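Local coordinates for protein peptidoglycan-N-acetylmuramic acid deacetylase PdaC (Bacillus subtilis subsp. subtilis str. 168, PDB 6H8N) that removes the acetyl group from N-acetylmuramic acid residues of peptidoglycan, conferring lysozyme resistance, and also deacetylates short chitin oligomers, at residues N67-W70 against S71-L75. The protein carries 1 engineered substitution. Sequence-based numbering, arbitrary orientation.
With ZN (zinc ion), chain C.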
loop_
_atom_site.group_PDB
_atom_site.type_symbol
_atom_site.label_atom_id
_atom_site.label_comp_id
_atom_site.label_asym_id
_atom_site.label_seq_id
_atom_site.Cartn_x
_atom_site.Cartn_y
_atom_site.Cartn_z
ATOM N N ASN A 67 -4.612 -4.054 -5.570
ATOM C CA ASN A 67 -6.016 -3.945 -5.940
ATOM C C ASN A 67 -6.867 -3.641 -4.708
ATOM O O ASN A 67 -6.797 -4.373 -3.721
ATOM C CB ASN A 67 -6.400 -5.298 -6.555
ATOM C CG ASN A 67 -7.808 -5.361 -7.108
ATOM O OD1 ASN A 67 -8.783 -4.910 -6.497
ATOM N ND2 ASN A 67 -7.935 -6.006 -8.258
ATOM N N HIS A 68 -7.673 -2.577 -4.768
ATOM C CA HIS A 68 -8.503 -2.164 -3.632
ATOM C C HIS A 68 -9.988 -2.178 -3.970
ATOM O O HIS A 68 -10.775 -1.485 -3.328
ATOM C CB HIS A 68 -8.056 -0.790 -3.145
ATOM C CG HIS A 68 -8.545 -0.402 -1.779
ATOM N ND1 HIS A 68 -8.529 -1.236 -0.684
ATOM C CD2 HIS A 68 -9.004 0.790 -1.337
ATOM C CE1 HIS A 68 -8.992 -0.577 0.374
ATOM N NE2 HIS A 68 -9.266 0.661 0.010
ATOM N N SER A 69 -10.378 -2.997 -4.961
ATOM C CA SER A 69 -11.749 -3.103 -5.474
ATOM C C SER A 69 -12.064 -2.001 -6.468
ATOM O O SER A 69 -11.257 -1.094 -6.695
ATOM C CB SER A 69 -12.812 -3.130 -4.364
ATOM O OG SER A 69 -13.241 -1.835 -3.976
ATOM N N TRP A 70 -13.229 -2.110 -7.119
ATOM C CA TRP A 70 -13.632 -1.130 -8.122
ATOM C C TRP A 70 -14.218 0.126 -7.484
ATOM O O TRP A 70 -13.810 1.244 -7.804
ATOM C CB TRP A 70 -14.637 -1.753 -9.106
ATOM C CG TRP A 70 -14.992 -0.773 -10.182
ATOM C CD1 TRP A 70 -16.044 0.108 -10.192
ATOM C CD2 TRP A 70 -14.282 -0.552 -11.404
ATOM N NE1 TRP A 70 -16.021 0.864 -11.340
ATOM C CE2 TRP A 70 -14.950 0.484 -12.100
ATOM C CE3 TRP A 70 -13.152 -1.127 -11.978
ATOM C CZ2 TRP A 70 -14.517 0.951 -13.334
ATOM C CZ3 TRP A 70 -12.725 -0.664 -13.195
ATOM C CH2 TRP A 70 -13.407 0.368 -13.867
ATOM N N SER A 71 -15.195 -0.048 -6.581
ATOM C CA SER A 71 -15.968 1.072 -6.043
ATOM C C SER A 71 -16.083 1.038 -4.519
ATOM O O SER A 71 -16.928 1.744 -3.954
ATOM C CB SER A 71 -17.363 1.113 -6.685
ATOM O OG SER A 71 -18.028 -0.104 -6.453
ATOM N N HIS A 72 -15.249 0.261 -3.842
ATOM C CA HIS A 72 -15.090 0.312 -2.379
ATOM C C HIS A 72 -16.283 -0.228 -1.588
ATOM O O HIS A 72 -16.515 0.251 -0.476
ATOM C CB HIS A 72 -14.785 1.745 -1.891
ATOM C CG HIS A 72 -13.843 1.801 -0.723
ATOM N ND1 HIS A 72 -14.250 1.613 0.578
ATOM C CD2 HIS A 72 -12.510 2.029 -0.669
ATOM C CE1 HIS A 72 -13.205 1.693 1.381
ATOM N NE2 HIS A 72 -12.135 1.955 0.651
ATOM N N PRO A 73 -17.023 -1.231 -2.058
ATOM C CA PRO A 73 -18.005 -1.862 -1.178
ATOM C C PRO A 73 -17.302 -2.717 -0.140
ATOM O O PRO A 73 -16.171 -3.169 -0.325
ATOM C CB PRO A 73 -18.806 -2.750 -2.134
ATOM C CG PRO A 73 -17.780 -3.193 -3.133
ATOM C CD PRO A 73 -16.870 -1.989 -3.319
ATOM N N LEU A 74 -17.998 -2.984 0.962
ATOM C CA LEU A 74 -17.595 -4.061 1.846
ATOM C C LEU A 74 -17.866 -5.377 1.129
ATOM O O LEU A 74 -19.028 -5.715 0.853
ATOM C CB LEU A 74 -18.368 -3.969 3.163
ATOM C CG LEU A 74 -18.104 -5.074 4.180
ATOM C CD1 LEU A 74 -16.611 -5.199 4.533
ATOM C CD2 LEU A 74 -18.922 -4.793 5.451
ATOM N N LEU A 75 -16.804 -6.119 0.806
ATOM C CA LEU A 75 -16.948 -7.252 -0.107
ATOM C C LEU A 75 -17.763 -8.378 0.512
ATOM O O LEU A 75 -18.377 -9.170 -0.217
ATOM C CB LEU A 75 -15.578 -7.771 -0.539
ATOM C CG LEU A 75 -14.760 -6.815 -1.415
ATOM C CD1 LEU A 75 -13.356 -7.369 -1.594
ATOM C CD2 LEU A 75 -15.426 -6.568 -2.742
HETATM ZN ZN ZN C . -10.176 2.161 1.075
#
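His68 and His72 meet at one zinc ion, each through NE2. His68 NE2 and His72 NE2 each lie 2.0 Å from the zinc ion. His68 NE2 and His72 NE2 are 3.2 Å apart, brought together by the shared metal and not by a hydrogen bond. The imidazole planes stand nearly perpendicular, at 82°. CG of His68 is anti to the backbone N (chi1 -164°), which swings the ring from the end of strand 64-67 over to the metal. Its ND1 donates to the backbone O of Arg106, fixing the ring's rotation. His72 reaches the zinc from the far end of the turn 69-72, and its ring meets that of Tyr109 edge-to-face. Ser69 ties that turn together. Ser69 OG donates a hydrogen bond to His68 O at 2.6 Å, in the carbonyl plane and on a lone pair. It also accepts from His72 N, a bent bond with an N-H...O angle of 138°. One hydroxyl thus links the backbones of both ligands. Before it, Asn67 OD1 accepts from Ser69 N at 2.9 Å, forming an Asx turn. With Asp18, the histidines form the Asp-His-His metal site characteristic of NodB-type deacetylases. Zinc held here is consistent with a role in polarising the substrate acetamide and activating water.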